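Local coordinates for protein RV0130 (Mycobacterium tuberculosis, PDB 2C2I) that probably hydrates trans-2-enoyl-CoA thioesters and dehydrates (3R)-3-hydroxyacyl-CoA in fatty acid metabolism, working as a homodimer, at residues 14-28 and 100-114. Residues are numbered along the deposited sequence; the frame is centred on the assembly and turned at random.
Sequences AGEKVGQSDWVTITQ and VPVGSRVRATSSLVG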
ATOM      1  N   ALA A  14      -9.215  -7.566 -21.989  1.00 14.23           N
ATOM      2  CA  ALA A  14      -8.866  -6.169 -21.751  1.00 14.88           C
ATOM      3  C   ALA A  14     -10.062  -5.295 -22.086  1.00 15.64           C
ATOM      4  O   ALA A  14     -10.768  -5.527 -23.080  1.00 15.83           O
ATOM      5  CB  ALA A  14      -7.630  -5.757 -22.570  1.00 15.38           C
ATOM      6  N   GLY A  15     -10.321  -4.299 -21.247  1.00 15.86           N
ATOM      7  CA  GLY A  15     -11.456  -3.438 -21.486  1.00 17.23           C
ATOM      8  C   GLY A  15     -12.779  -4.018 -20.999  1.00 18.65           C
ATOM      9  O   GLY A  15     -13.846  -3.500 -21.366  1.00 19.91           O
ATOM     10  N   GLU A  16     -12.725  -5.084 -20.191  1.00 18.40           N
ATOM     11  CA  GLU A  16     -13.930  -5.640 -19.532  1.00 19.66           C
ATOM     12  C   GLU A  16     -13.904  -5.466 -18.017  1.00 19.39           C
ATOM     13  O   GLU A  16     -12.835  -5.375 -17.411  1.00 17.62           O
ATOM     14  CB  GLU A  16     -14.088  -7.137 -19.836  1.00 19.37           C
ATOM     15  CG  GLU A  16     -14.314  -7.461 -21.315  1.00 20.63           C
ATOM     16  CD  GLU A  16     -14.448  -8.947 -21.598  1.00 21.77           C
ATOM     17  OE1 GLU A  16     -14.336  -9.782 -20.661  1.00 23.13           O
ATOM     18  OE2 GLU A  16     -14.676  -9.288 -22.776  1.00 24.61           O
ATOM     19  N   LYS A  17     -15.095  -5.439 -17.409  1.00 20.03           N
ATOM     20  CA  LYS A  17     -15.243  -5.591 -15.959  1.00 20.46           C
ATOM     21  C   LYS A  17     -14.819  -7.011 -15.580  1.00 19.79           C
ATOM     22  O   LYS A  17     -15.110  -7.971 -16.300  1.00 19.88           O
ATOM     23  CB  LYS A  17     -16.697  -5.296 -15.530  1.00 21.14           C
ATOM     24  CG  LYS A  17     -16.967  -5.392 -14.040  1.00 23.19           C
ATOM     25  CD  LYS A  17     -18.459  -5.180 -13.717  1.00 24.48           C
ATOM     26  CE  LYS A  17     -18.779  -5.602 -12.282  1.00 30.52           C
ATOM     27  NZ  LYS A  17     -20.121  -5.113 -11.796  1.00 31.57           N
ATOM     28  N   VAL A  18     -14.103  -7.157 -14.467  1.00 18.49           N
ATOM     29  CA  VAL A  18     -13.703  -8.493 -14.008  1.00 18.75           C
ATOM     30  C   VAL A  18     -14.384  -8.933 -12.704  1.00 19.05           C
ATOM     31  O   VAL A  18     -14.181 -10.056 -12.251  1.00 20.13           O
ATOM     32  CB  VAL A  18     -12.157  -8.660 -13.920  1.00 18.81           C
ATOM     33  CG1 VAL A  18     -11.554  -8.657 -15.295  1.00 19.44           C
ATOM     34  CG2 VAL A  18     -11.557  -7.554 -13.064  1.00 17.86           C
ATOM     35  N   GLY A  19     -15.183  -8.050 -12.110  1.00 18.22           N
ATOM     36  CA  GLY A  19     -16.111  -8.482 -11.081  1.00 17.17           C
ATOM     37  C   GLY A  19     -16.306  -7.552  -9.903  1.00 16.76           C
ATOM     38  O   GLY A  19     -16.031  -6.333  -9.969  1.00 16.37           O
ATOM     39  N   GLN A  20     -16.879  -8.137  -8.860  1.00 16.87           N
ATOM     40  CA  GLN A  20     -17.177  -7.445  -7.622  1.00 17.52           C
ATOM     41  C   GLN A  20     -16.976  -8.429  -6.477  1.00 17.50           C
ATOM     42  O   GLN A  20     -17.406  -9.585  -6.541  1.00 17.76           O
ATOM     43  CB  GLN A  20     -18.609  -6.895  -7.642  1.00 18.40           C
ATOM     44  CG  GLN A  20     -18.991  -6.157  -6.375  1.00 20.47           C
ATOM     45  CD  GLN A  20     -20.318  -5.446  -6.492  1.00 25.33           C
ATOM     46  OE1 GLN A  20     -21.365  -6.079  -6.518  1.00 26.52           O
ATOM     47  NE2 GLN A  20     -20.277  -4.124  -6.560  1.00 27.06           N
ATOM     48  N   SER A  21     -16.308  -7.979  -5.425  1.00 16.92           N
ATOM     49  CA  SER A  21     -16.039  -8.847  -4.292  1.00 17.71           C
ATOM     50  C   SER A  21     -17.274  -8.975  -3.408  1.00 19.13           C
ATOM     51  O   SER A  21     -18.288  -8.290  -3.612  1.00 18.35           O
ATOM     52  CB  SER A  21     -14.891  -8.278  -3.457  1.00 16.98           C
ATOM     53  OG  SER A  21     -15.345  -7.173  -2.682  1.00 17.19           O
ATOM     54  N   ASP A  22     -17.162  -9.825  -2.400  1.00 20.64           N
ATOM     55  CA  ASP A  22     -18.111  -9.843  -1.295  1.00 22.81           C
ATOM     56  C   ASP A  22     -17.821  -8.643  -0.378  1.00 22.23           C
ATOM     57  O   ASP A  22     -16.792  -7.968  -0.515  1.00 21.43           O
ATOM     58  CB  ASP A  22     -17.973 -11.146  -0.488  1.00 24.54           C
ATOM     59  CG  ASP A  22     -17.935 -12.403  -1.367  1.00 29.43           C
ATOM     60  OD1 ASP A  22     -18.541 -12.411  -2.465  1.00 34.85           O
ATOM     61  OD2 ASP A  22     -17.300 -13.399  -0.946  1.00 34.57           O
ATOM     62  N   TRP A  23     -18.743  -8.362   0.534  1.00 22.94           N
ATOM     63  CA  TRP A  23     -18.467  -7.438   1.627  1.00 22.94           C
ATOM     64  C   TRP A  23     -17.492  -8.123   2.596  1.00 22.71           C
ATOM     65  O   TRP A  23     -17.626  -9.323   2.893  1.00 23.67           O
ATOM     66  CB  TRP A  23     -19.762  -7.062   2.361  1.00 23.45           C
ATOM     67  CG  TRP A  23     -20.689  -6.175   1.581  1.00 24.16           C
ATOM     68  CD1 TRP A  23     -21.873  -6.540   0.959  1.00 24.20           C
ATOM     69  CD2 TRP A  23     -20.538  -4.771   1.353  1.00 23.75           C
ATOM     70  NE1 TRP A  23     -22.444  -5.445   0.355  1.00 24.90           N
ATOM     71  CE2 TRP A  23     -21.656  -4.345   0.580  1.00 23.73           C
ATOM     72  CE3 TRP A  23     -19.570  -3.831   1.715  1.00 22.26           C
ATOM     73  CZ2 TRP A  23     -21.821  -3.016   0.168  1.00 24.31           C
ATOM     74  CZ3 TRP A  23     -19.738  -2.512   1.305  1.00 22.23           C
ATOM     75  CH2 TRP A  23     -20.857  -2.116   0.538  1.00 23.57           C
ATOM     76  N   VAL A  24     -16.505  -7.370   3.070  1.00 22.13           N
ATOM     77  CA  VAL A  24     -15.604  -7.844   4.115  1.00 22.40           C
ATOM     78  C   VAL A  24     -15.606  -6.821   5.238  1.00 22.29           C
ATOM     79  O   VAL A  24     -15.639  -5.613   4.985  1.00 22.33           O
ATOM     80  CB  VAL A  24     -14.140  -8.153   3.616  1.00 22.30           C
ATOM     81  CG1 VAL A  24     -14.135  -8.979   2.328  1.00 22.33           C
ATOM     82  CG2 VAL A  24     -13.308  -6.900   3.467  1.00 22.05           C
ATOM     83  N   THR A  25     -15.601  -7.307   6.474  1.00 23.27           N
ATOM     84  CA  THR A  25     -15.623  -6.425   7.641  1.00 23.39           C
ATOM     85  C   THR A  25     -14.191  -6.153   8.093  1.00 22.93           C
ATOM     86  O   THR A  25     -13.413  -7.089   8.292  1.00 23.60           O
ATOM     87  CB  THR A  25     -16.460  -7.033   8.790  1.00 24.44           C
ATOM     88  OG1 THR A  25     -17.811  -7.200   8.348  1.00 25.52           O
ATOM     89  CG2 THR A  25     -16.429  -6.129  10.045  1.00 24.54           C
ATOM     90  N   ILE A  26     -13.850  -4.873   8.226  1.00 22.11           N
ATOM     91  CA  ILE A  26     -12.510  -4.470   8.691  1.00 22.01           C
ATOM     92  C   ILE A  26     -12.542  -4.305  10.210  1.00 21.85           C
ATOM     93  O   ILE A  26     -13.226  -3.421  10.726  1.00 21.94           O
ATOM     94  CB  ILE A  26     -12.023  -3.178   7.973  1.00 21.44           C
ATOM     95  CG1 ILE A  26     -11.933  -3.386   6.447  1.00 22.60           C
ATOM     96  CG2 ILE A  26     -10.668  -2.696   8.513  1.00 22.40           C
ATOM     97  CD1 ILE A  26     -11.357  -4.754   6.001  1.00 25.71           C
ATOM     98  N   THR A  27     -11.817  -5.172  10.910  1.00 21.68           N
ATOM     99  CA  THR A  27     -11.862  -5.207  12.386  1.00 22.29           C
ATOM    100  C   THR A  27     -10.719  -4.453  13.051  1.00 21.89           C
ATOM    101  O   THR A  27      -9.695  -4.189  12.425  1.00 21.03           O
ATOM    102  CB  THR A  27     -11.853  -6.651  12.931  1.00 22.47           C
ATOM    103  OG1 THR A  27     -10.610  -7.299  12.629  1.00 23.26           O
ATOM    104  CG2 THR A  27     -13.026  -7.452  12.354  1.00 23.60           C
ATOM    105  N   GLN A  28     -10.889  -4.132  14.332  1.00 22.18           N
ATOM    106  CA  GLN A  28      -9.818  -3.496  15.099  1.00 21.89           C
ATOM    107  C   GLN A  28      -8.604  -4.430  15.206  1.00 22.05           C
ATOM    108  O   GLN A  28      -7.460  -3.976  15.130  1.00 22.11           O
ATOM    109  CB  GLN A  28     -10.312  -3.057  16.480  1.00 22.25           C
ATOM    110  CG  GLN A  28      -9.282  -2.236  17.232  1.00 22.36           C
ATOM    111  CD  GLN A  28      -8.991  -0.896  16.570  1.00 22.21           C
ATOM    112  OE1 GLN A  28      -9.874  -0.053  16.439  1.00 19.83           O
ATOM    113  NE2 GLN A  28      -7.732  -0.687  16.181  1.00 20.06           N
ATOM    114  N   VAL A 100     -12.236   4.743   6.435  1.00 16.57           N
ATOM    115  CA  VAL A 100     -12.910   3.497   6.698  1.00 17.76           C
ATOM    116  C   VAL A 100     -12.980   3.386   8.218  1.00 18.66           C
ATOM    117  O   VAL A 100     -11.971   3.056   8.855  1.00 18.93           O
ATOM    118  CB  VAL A 100     -12.137   2.305   6.097  1.00 16.77           C
ATOM    119  CG1 VAL A 100     -12.837   0.975   6.404  1.00 18.89           C
ATOM    120  CG2 VAL A 100     -11.953   2.490   4.575  1.00 16.56           C
ATOM    121  N   PRO A 101     -14.156   3.688   8.812  1.00 19.91           N
ATOM    122  CA  PRO A 101     -14.256   3.430  10.251  1.00 20.18           C
ATOM    123  C   PRO A 101     -14.002   1.963  10.534  1.00 20.16           C
ATOM    124  O   PRO A 101     -14.456   1.108   9.779  1.00 20.17           O
ATOM    125  CB  PRO A 101     -15.725   3.785  10.561  1.00 20.93           C
ATOM    126  CG  PRO A 101     -16.088   4.776   9.510  1.00 21.47           C
ATOM    127  CD  PRO A 101     -15.404   4.267   8.275  1.00 19.68           C
ATOM    128  N   VAL A 102     -13.271   1.661  11.603  1.00 20.11           N
ATOM    129  CA  VAL A 102     -13.098   0.285  12.037  1.00 21.10           C
ATOM    130  C   VAL A 102     -14.489  -0.303  12.318  1.00 21.86           C
ATOM    131  O   VAL A 102     -15.364   0.417  12.780  1.00 22.51           O
ATOM    132  CB  VAL A 102     -12.187   0.188  13.285  1.00 21.16           C
ATOM    133  CG1 VAL A 102     -12.156  -1.232  13.798  1.00 23.30           C
ATOM    134  CG2 VAL A 102     -10.763   0.631  12.954  1.00 21.24           C
ATOM    135  N   GLY A 103     -14.675  -1.584  12.011  1.00 22.54           N
ATOM    136  CA  GLY A 103     -15.986  -2.247  12.103  1.00 23.98           C
ATOM    137  C   GLY A 103     -16.849  -2.147  10.861  1.00 24.06           C
ATOM    138  O   GLY A 103     -17.839  -2.865  10.746  1.00 26.03           O
ATOM    139  N   SER A 104     -16.506  -1.235   9.950  1.00 23.04           N
ATOM    140  CA  SER A 104     -17.234  -1.051   8.688  1.00 22.80           C
ATOM    141  C   SER A 104     -17.021  -2.181   7.702  1.00 21.58           C
ATOM    142  O   SER A 104     -16.044  -2.918   7.802  1.00 19.85           O
ATOM    143  CB  SER A 104     -16.788   0.236   8.006  1.00 23.14           C
ATOM    144  OG  SER A 104     -17.180   1.340   8.790  1.00 27.43           O
ATOM    145  N   ARG A 105     -17.934  -2.280   6.722  1.00 21.06           N
ATOM    146  CA  ARG A 105     -17.774  -3.221   5.617  1.00 19.87           C
ATOM    147  C   ARG A 105     -17.314  -2.498   4.352  1.00 18.84           C
ATOM    148  O   ARG A 105     -17.716  -1.361   4.081  1.00 18.43           O
ATOM    149  CB  ARG A 105     -19.059  -3.996   5.341  1.00 20.70           C
ATOM    150  CG  ARG A 105     -19.480  -4.874   6.506  1.00 21.47           C
ATOM    151  CD  ARG A 105     -20.387  -6.004   6.050  1.00 24.83           C
ATOM    152  NE  ARG A 105     -21.559  -5.496   5.347  1.00 25.81           N
ATOM    153  CZ  ARG A 105     -22.444  -6.279   4.743  1.00 28.42           C
ATOM    154  NH1 ARG A 105     -22.283  -7.602   4.764  1.00 29.14           N
ATOM    155  NH2 ARG A 105     -23.484  -5.741   4.119  1.00 28.02           N
ATOM    156  N   VAL A 106     -16.442  -3.167   3.612  1.00 17.86           N
ATOM    157  CA  VAL A 106     -15.938  -2.666   2.341  1.00 16.74           C
ATOM    158  C   VAL A 106     -16.147  -3.717   1.222  1.00 15.63           C
ATOM    159  O   VAL A 106     -16.199  -4.916   1.469  1.00 15.73           O
ATOM    160  CB  VAL A 106     -14.425  -2.289   2.442  1.00 16.19           C
ATOM    161  CG1 VAL A 106     -14.215  -1.163   3.460  1.00 16.73           C
ATOM    162  CG2 VAL A 106     -13.593  -3.522   2.811  1.00 18.14           C
ATOM    163  N   ARG A 107     -16.238  -3.248  -0.011  1.00 15.55           N
ATOM    164  CA  ARG A 107     -16.423  -4.132  -1.159  1.00 15.61           C
ATOM    165  C   ARG A 107     -15.788  -3.458  -2.373  1.00 14.27           C
ATOM    166  O   ARG A 107     -15.838  -2.233  -2.514  1.00 14.62           O
ATOM    167  CB  ARG A 107     -17.925  -4.367  -1.394  1.00 16.60           C
ATOM    168  CG  ARG A 107     -18.273  -5.111  -2.640  1.00 19.10           C
ATOM    169  CD  ARG A 107     -19.749  -5.497  -2.605  1.00 22.88           C
ATOM    170  NE  ARG A 107     -20.624  -4.373  -2.932  1.00 24.47           N
ATOM    171  CZ  ARG A 107     -21.930  -4.510  -3.163  1.00 26.16           C
ATOM    172  NH1 ARG A 107     -22.489  -5.713  -3.088  1.00 23.52           N
ATOM    173  NH2 ARG A 107     -22.669  -3.455  -3.471  1.00 27.69           N
ATOM    174  N   ALA A 108     -15.215  -4.259  -3.262  1.00 13.01           N
ATOM    175  CA  ALA A 108     -14.505  -3.712  -4.403  1.00 12.46           C
ATOM    176  C   ALA A 108     -15.148  -4.136  -5.729  1.00 12.49           C
ATOM    177  O   ALA A 108     -15.722  -5.228  -5.807  1.00 12.64           O
ATOM    178  CB  ALA A 108     -13.001  -4.133  -4.359  1.00 12.29           C
ATOM    179  N   THR A 109     -15.027  -3.269  -6.743  1.00 12.01           N
ATOM    180  CA  THR A 109     -15.352  -3.579  -8.138  1.00 12.24           C
ATOM    181  C   THR A 109     -14.088  -3.319  -8.947  1.00 10.67           C
ATOM    182  O   THR A 109     -13.481  -2.279  -8.774  1.00 10.22           O
ATOM    183  CB  THR A 109     -16.420  -2.597  -8.647  1.00 13.27           C
ATOM    184  OG1 THR A 109     -17.576  -2.707  -7.791  1.00 17.19           O
ATOM    185  CG2 THR A 109     -16.795  -2.944 -10.091  1.00 14.74           C
ATOM    186  N   SER A 110     -13.689  -4.251  -9.817  1.00 10.33           N
ATOM    187  CA  SER A 110     -12.498  -4.027 -10.656  1.00  9.80           C
ATOM    188  C   SER A 110     -12.770  -4.230 -12.152  1.00  9.72           C
ATOM    189  O   SER A 110     -13.636  -5.034 -12.537  1.00 10.23           O
ATOM    190  CB  SER A 110     -11.356  -4.962 -10.228  1.00  9.76           C
ATOM    191  OG  SER A 110     -10.930  -4.699  -8.895  1.00  8.86           O
ATOM    192  N   SER A 111     -11.991  -3.540 -12.978  1.00 10.17           N
ATOM    193  CA  SER A 111     -12.038  -3.699 -14.439  1.00 10.81           C
ATOM    194  C   SER A 111     -10.640  -3.868 -14.966  1.00 10.65           C
ATOM    195  O   SER A 111      -9.686  -3.333 -14.385  1.00  9.15           O
ATOM    196  CB  SER A 111     -12.635  -2.447 -15.086  1.00 12.32           C
ATOM    197  OG  SER A 111     -13.897  -2.166 -14.509  1.00 16.87           O
ATOM    198  N   LEU A 112     -10.501  -4.604 -16.072  1.00  9.84           N
ATOM    199  CA  LEU A 112      -9.184  -4.773 -16.671  1.00 10.30           C
ATOM    200  C   LEU A 112      -8.879  -3.638 -17.656  1.00 10.24           C
ATOM    201  O   LEU A 112      -9.554  -3.487 -18.693  1.00 10.20           O
ATOM    202  CB  LEU A 112      -9.131  -6.149 -17.358  1.00 10.12           C
ATOM    203  CG  LEU A 112      -7.838  -6.665 -17.945  1.00 12.75           C
ATOM    204  CD1 LEU A 112      -6.750  -6.675 -16.855  1.00 12.86           C
ATOM    205  CD2 LEU A 112      -8.132  -8.096 -18.437  1.00 11.88           C
ATOM    206  N   VAL A 113      -7.871  -2.827 -17.327  1.00  9.15           N
ATOM    207  CA  VAL A 113      -7.479  -1.712 -18.188  1.00  9.67           C
ATOM    208  C   VAL A 113      -6.694  -2.211 -19.401  1.00 10.01           C
ATOM    209  O   VAL A 113      -6.972  -1.815 -20.549  1.00 11.16           O
ATOM    210  CB  VAL A 113      -6.690  -0.649 -17.406  1.00  9.19           C
ATOM    211  CG1 VAL A 113      -6.226   0.473 -18.322  1.00 11.22           C
ATOM    212  CG2 VAL A 113      -7.574  -0.070 -16.310  1.00 10.18           C
ATOM    213  N   GLY A 114      -5.748  -3.110 -19.160  1.00  9.69           N
ATOM    214  CA  GLY A 114      -4.881  -3.558 -20.236  1.00  9.97           C
ATOM    215  C   GLY A 114      -4.005  -4.692 -19.786  1.00 10.54           C
ATOM    216  O   GLY A 114      -3.807  -4.891 -18.590  1.00  8.18           O
TER
HETATM  217  O   HOH W   1     -19.861  -9.144   5.363  1.00 47.98           O
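Strand 17-25, at one edge of the chain's antiparallel hotdog sheet, pairs with strand 105-119, and on one face Trp23 sits between Arg105 and Arg107. The Arg105 guanidinium lies flat on the indole, its CZ 4.0 Å from the centroid of the Trp23 five-membered ring, a cation-pi stack with planes 14° apart. Against the opposite face, Arg107 CB makes a CH-pi contact with the six-membered ring. With CG anti to the backbone N (chi1 173°), Arg107 also brings its guanidinium over the indole; the Gln20 amide stacks on the far side, planes 9° apart, while Gln20 NE2 donates to Thr109 OG1 (3.3 Å). Salt bridges to Glu134 and to Glu132 of the neighbouring strand 122-133 hold Arg105 and Arg107, respectively.

At a classic beta bulge Val18 and Gly19 share Ser110 as partner: Ser110 O accepts from Val18 N at 2.9 Å and, weakly, from Gly19 N. Between Gln20 and Val24 the strand pairing lapses and the register slips by one residue; Ser21 N still bonds Ala108 O, and Ser21 OG accepts a nearly straight bond from Ala108 N. Pairing resumes at Val24 and Val106, whose CG2 atoms meet tightly at 3.5 Å. Beyond them, Ile26 O receives Gly103 N (2.7 Å) from the type II beta turn from Pro101 to Ser104.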